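Histidine acid phosphatase (Hafnia alvei, PDB 4ARU) belongs to branch 2 of the histidine phosphatase superfamily, with an alpha/beta core and a largely helical second part. Local coordinates at residues L317-L323 with V377-P382; L250-N254 with P327-P331. The contacts are given in a common frame with arbitrary orientation. Where two conformers were deposited one is given. Numbering follows the deposited sequence.

Interaction 1. Residues L317-L323 with V377-P382; sequences LGMTWTL and VRLNIP. With K (potassium ion), chain E.
Segment 317-323 leaves helix 307-317 through a Schellman motif, with G318 as its C-prime residue (phi 66°, psi 24°), and then runs extended from M319 to L323. Segment 377-382 is extended from V377, on strand 375-378, to I381. Their end-to-end directions lie 149° apart, roughly antiparallel, pairing G318 with P382 (CA-CA 6.3 Å), M319 with I381 (5.6 Å) and L323 with V377 (6.9 Å). No direct hydrogen bond joins them. Two waters fill the gap: water 1 donates to T320 O (3.1 Å) and accepts from N380 N (2.9 Å), while water 2 accepts from T320 N (2.9 Å) and donates to N380 O (2.8 Å). Glycine suits position 318 because of its positive phi; G318 O touches P382 CD at 3.1 Å. The flexible M319 chain (m, t, m) places SD 3.9 Å from L379 CD1 and 4.0 Å from I381 CG1. L379 (m, t) points toward the partner, its CD2 3.8 Å from W321 CB, and V377 (t) sets CG2 3.8 Å from L323 CD2. W321 NE1 hydrogen-bonds outside to N329 O. On the outer side, N380 OD1 (2.6 Å) and I381 O (2.8 Å) bind potassium, together with waters 3 and 4, C384 O and Q387 OE1. The contact is thus two extended, roughly antiparallel segments packed through apolar side chains and bridged by two waters, which serve N and O of both T320 and N380; segment 377-382 supplies two of the ion's six neutral oxygen ligands.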
# COMPACT_ATOMS: atom_id res chain seq x y z
N LEU A 317 6.40 6.73 10.12
CA LEU A 317 5.60 7.75 10.79
C LEU A 317 4.82 7.20 12.01
O LEU A 317 4.18 7.98 12.73
CB LEU A 317 4.64 8.42 9.81
CG LEU A 317 5.31 9.34 8.78
CD1 LEU A 317 4.33 9.82 7.76
CD2 LEU A 317 6.08 10.49 9.41
N GLY A 318 4.96 5.90 12.30
CA GLY A 318 4.26 5.29 13.43
C GLY A 318 2.75 5.27 13.28
O GLY A 318 2.03 5.28 14.30
N MET A 319 2.22 5.31 12.06
CA MET A 319 0.75 5.36 11.81
C MET A 319 0.22 3.94 11.73
O MET A 319 0.78 3.10 11.01
CB MET A 319 0.44 6.13 10.53
CG MET A 319 0.92 7.56 10.57
SD MET A 319 0.45 8.52 9.10
CE MET A 319 1.21 7.54 7.82
N THR A 320 -0.87 3.67 12.43
CA THR A 320 -1.50 2.38 12.35
C THR A 320 -2.97 2.64 12.14
O THR A 320 -3.49 3.72 12.51
CB THR A 320 -1.27 1.51 13.58
OG1 THR A 320 -1.68 2.21 14.73
CG2 THR A 320 0.21 1.18 13.76
N TRP A 321 -3.64 1.68 11.55
CA TRP A 321 -5.05 1.81 11.23
C TRP A 321 -5.70 0.48 11.03
O TRP A 321 -5.03 -0.56 10.81
CB TRP A 321 -5.26 2.69 10.01
CG TRP A 321 -4.66 2.16 8.76
CD1 TRP A 321 -5.18 1.20 7.93
CD2 TRP A 321 -3.42 2.58 8.15
NE1 TRP A 321 -4.34 1.00 6.86
CE2 TRP A 321 -3.25 1.82 6.95
CE3 TRP A 321 -2.41 3.49 8.51
CZ2 TRP A 321 -2.14 1.98 6.14
CZ3 TRP A 321 -1.32 3.66 7.66
CH2 TRP A 321 -1.18 2.90 6.50
N THR A 322 -7.03 0.51 11.13
CA THR A 322 -7.89 -0.57 10.62
C THR A 322 -8.95 0.10 9.77
O THR A 322 -9.45 1.18 10.08
CB THR A 322 -8.53 -1.47 11.70
OG1 THR A 322 -9.11 -2.64 11.11
CG2 THR A 322 -9.64 -0.79 12.44
N LEU A 323 -9.25 -0.52 8.64
CA LEU A 323 -10.18 0.08 7.69
C LEU A 323 -11.57 -0.56 7.77
O LEU A 323 -11.74 -1.73 7.42
CB LEU A 323 -9.61 -0.12 6.29
CG LEU A 323 -8.21 0.42 6.09
CD1 LEU A 323 -7.77 0.17 4.63
CD2 LEU A 323 -8.09 1.91 6.41
N VAL A 377 -10.09 6.95 6.53
CA VAL A 377 -9.75 6.93 7.95
C VAL A 377 -8.73 8.03 8.18
O VAL A 377 -7.67 8.04 7.55
CB VAL A 377 -9.19 5.57 8.38
CG1 VAL A 377 -8.71 5.61 9.82
CG2 VAL A 377 -10.26 4.51 8.23
N ARG A 378 -9.02 8.95 9.09
CA ARG A 378 -8.11 10.00 9.45
C ARG A 378 -7.06 9.41 10.40
O ARG A 378 -7.40 8.73 11.36
CB ARG A 378 -8.87 11.13 10.14
CG ARG A 378 -8.14 12.46 10.05
CD ARG A 378 -9.08 13.64 10.23
NE ARG A 378 -9.74 13.60 11.52
CZ ARG A 378 -10.74 14.39 11.91
NH1 ARG A 378 -11.23 15.32 11.10
NH2 ARG A 378 -11.24 14.28 13.14
N LEU A 379 -5.80 9.69 10.15
CA LEU A 379 -4.70 9.09 10.89
C LEU A 379 -4.03 9.97 11.92
O LEU A 379 -3.72 11.16 11.72
CB LEU A 379 -3.62 8.61 9.90
CG LEU A 379 -4.16 7.64 8.84
CD1 LEU A 379 -3.04 7.26 7.86
CD2 LEU A 379 -4.72 6.39 9.45
N ASN A 380 -3.73 9.33 13.04
CA ASN A 380 -2.93 9.87 14.10
C ASN A 380 -1.47 9.64 13.80
O ASN A 380 -1.09 8.55 13.38
CB ASN A 380 -3.27 9.17 15.42
CG ASN A 380 -2.46 9.72 16.57
OD1 ASN A 380 -2.42 10.91 16.78
ND2 ASN A 380 -1.84 8.83 17.36
N ILE A 381 -0.67 10.65 13.99
CA ILE A 381 0.79 10.55 13.94
C ILE A 381 1.30 10.64 15.37
O ILE A 381 1.27 11.72 15.96
CB ILE A 381 1.45 11.63 13.05
CG1 ILE A 381 0.89 11.61 11.62
CG2 ILE A 381 2.98 11.52 13.12
CD1 ILE A 381 1.27 12.84 10.84
N PRO A 382 1.72 9.52 15.96
CA PRO A 382 1.97 9.59 17.41
C PRO A 382 3.08 10.52 17.81
O PRO A 382 2.99 11.16 18.87
CB PRO A 382 2.27 8.13 17.79
CG PRO A 382 1.68 7.33 16.73
CD PRO A 382 1.72 8.13 15.47
K K E . -0.74 12.83 17.46
O HOH W 1 -4.55 6.54 13.42
O HOH W 2 -1.63 5.94 14.12
O HOH W 3 0.51 12.08 19.76
O HOH W 4 -2.62 13.95 19.08

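Interaction 2. Residues L250-N254 with P327-P331; sequences LKLHN and PDNTP
N254, on helix 243-262, lays its carboxamide against the 327-329 backbone and the N329 side chain (N254 CG to N329 ND2 3.4 Å). Its m rotamer turns both ends of the amide to use: ND2 donates to P327 O (3.0 Å, 157°) and OD1 accepts from N329 N (3.0 Å, 169°). Asparagine suits the place because one short side chain supplies both donor and acceptor. The helix is regular here, N254 N bonding to L250 O (2.8 Å), whereas 327-331 is irregular; CA atoms pair L250 with P327 at 5.9 Å and N254 with N329 at 6.4 Å. One turn earlier, L250 packs its CB 3.8 Å from P327 CB and its CD1 4.0 Å from D328 CB. D328 (t) forms an Asx turn, OD1 accepting from T330 N (2.9 Å), which shapes the loop. H253 (t) brings CD2, at its ring edge, 3.4 Å from D328 OD1, while its ND1 is hydrogen-bonded to S218 OG. Water 5 links H253 NE2 and T330 OG1 (2.7 Å each); water 6 joins N254 OD1 (3.0 Å) to T330 OG1 (2.9 Å). Amide and waters, serving P327 O, N329 N and T330 OG1, thus tie helix 243-262 to the loop leading into strand 335-342 of the central sheet, where R18 reaches T330 O.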
# COMPACT_ATOMS: atom_id res chain seq x y z
N LEU A 250 -7.14 -12.37 6.61
CA LEU A 250 -6.32 -11.19 6.31
C LEU A 250 -5.50 -10.75 7.52
O LEU A 250 -4.51 -10.08 7.34
CB LEU A 250 -7.21 -10.04 5.77
CG LEU A 250 -7.35 -9.99 4.22
CD1 LEU A 250 -6.03 -9.79 3.44
CD2 LEU A 250 -8.09 -11.21 3.72
N LYS A 251 -5.86 -11.21 8.72
CA LYS A 251 -5.03 -10.98 9.91
C LYS A 251 -3.61 -11.48 9.66
O LYS A 251 -2.62 -10.83 10.01
CB LYS A 251 -5.64 -11.70 11.10
CG LYS A 251 -4.84 -11.50 12.37
CD LYS A 251 -5.59 -11.88 13.64
CE LYS A 251 -6.18 -13.24 13.56
NZ LYS A 251 -6.70 -13.60 14.91
N LEU A 252 -3.48 -12.59 8.96
CA LEU A 252 -2.17 -13.15 8.66
C LEU A 252 -1.40 -12.26 7.70
O LEU A 252 -0.20 -12.07 7.83
CB LEU A 252 -2.32 -14.55 8.05
CG LEU A 252 -2.94 -15.59 9.00
CD1 LEU A 252 -3.55 -16.77 8.24
CD2 LEU A 252 -1.90 -16.10 9.97
N HIS A 253 -2.10 -11.72 6.71
CA HIS A 253 -1.47 -10.84 5.76
C HIS A 253 -1.04 -9.56 6.44
O HIS A 253 0.08 -9.10 6.22
CB HIS A 253 -2.49 -10.58 4.65
CG HIS A 253 -2.04 -9.57 3.65
ND1 HIS A 253 -1.17 -9.87 2.62
CD2 HIS A 253 -2.38 -8.27 3.48
CE1 HIS A 253 -0.96 -8.79 1.89
NE2 HIS A 253 -1.69 -7.81 2.38
N ASN A 254 -1.90 -8.96 7.27
CA ASN A 254 -1.54 -7.72 7.92
C ASN A 254 -0.39 -7.91 8.89
O ASN A 254 0.46 -7.04 9.05
CB ASN A 254 -2.73 -7.10 8.59
CG ASN A 254 -3.79 -6.66 7.59
OD1 ASN A 254 -3.46 -6.19 6.48
ND2 ASN A 254 -5.04 -6.78 7.98
N PRO A 327 -10.79 -5.71 5.05
CA PRO A 327 -9.88 -6.48 5.88
C PRO A 327 -8.39 -6.33 5.57
O PRO A 327 -7.60 -6.53 6.49
CB PRO A 327 -10.35 -7.91 5.69
CG PRO A 327 -11.08 -7.96 4.46
CD PRO A 327 -11.62 -6.58 4.19
N ASP A 328 -8.03 -5.95 4.37
CA ASP A 328 -6.61 -5.70 4.04
C ASP A 328 -6.25 -4.26 4.46
O ASP A 328 -6.92 -3.32 4.03
CB ASP A 328 -6.46 -5.87 2.53
CG ASP A 328 -5.01 -5.77 2.03
OD1 ASP A 328 -4.08 -5.45 2.83
OD2 ASP A 328 -4.82 -6.01 0.81
N ASN A 329 -5.23 -4.05 5.28
CA ASN A 329 -4.82 -2.70 5.67
C ASN A 329 -4.24 -1.91 4.52
O ASN A 329 -4.18 -0.70 4.62
CB ASN A 329 -3.76 -2.70 6.79
CG ASN A 329 -4.29 -3.20 8.12
OD1 ASN A 329 -5.49 -3.25 8.33
ND2 ASN A 329 -3.40 -3.64 8.99
N THR A 330 -3.80 -2.60 3.48
CA THR A 330 -3.18 -1.97 2.30
C THR A 330 -3.88 -2.49 1.05
O THR A 330 -3.28 -3.19 0.23
CB THR A 330 -1.65 -2.20 2.26
OG1 THR A 330 -1.36 -3.59 2.45
CG2 THR A 330 -0.92 -1.38 3.36
N PRO A 331 -5.16 -2.17 0.85
CA PRO A 331 -5.93 -2.77 -0.20
C PRO A 331 -5.63 -2.23 -1.60
O PRO A 331 -5.03 -1.18 -1.74
CB PRO A 331 -7.37 -2.43 0.22
CG PRO A 331 -7.22 -1.08 0.79
CD PRO A 331 -6.00 -1.22 1.64
O HOH W 5 -1.76 -5.70 0.76
O HOH W 6 -1.30 -4.71 5.12
O HOH W 7 -0.30 -4.34 9.02

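Overall arrangement
The loop between helix 307-317 and strand 335-342 supplies one segment to each contact, 317-323 to interaction 1 and 327-331 to interaction 2. Along the chain the two interleave, and their centres lie about 15 Å apart. They touch within this loop, where W321 NE1 probably hydrogen-bonds to N329 O (2.8 Å) and L323 CD1 packs on D328 O (3.6 Å) and P331 CD (3.7 Å). Interaction 2 probably lies beside the active site: T330 O is hydrogen-bonded to R18, of the family's RHGxRxP signature, and T330 touches D307, of its HD motif. The H253 side chain is about 8 Å from a sodium ion. The potassium site of interaction 1 lies elsewhere, the ion 23.7 Å from T330 O.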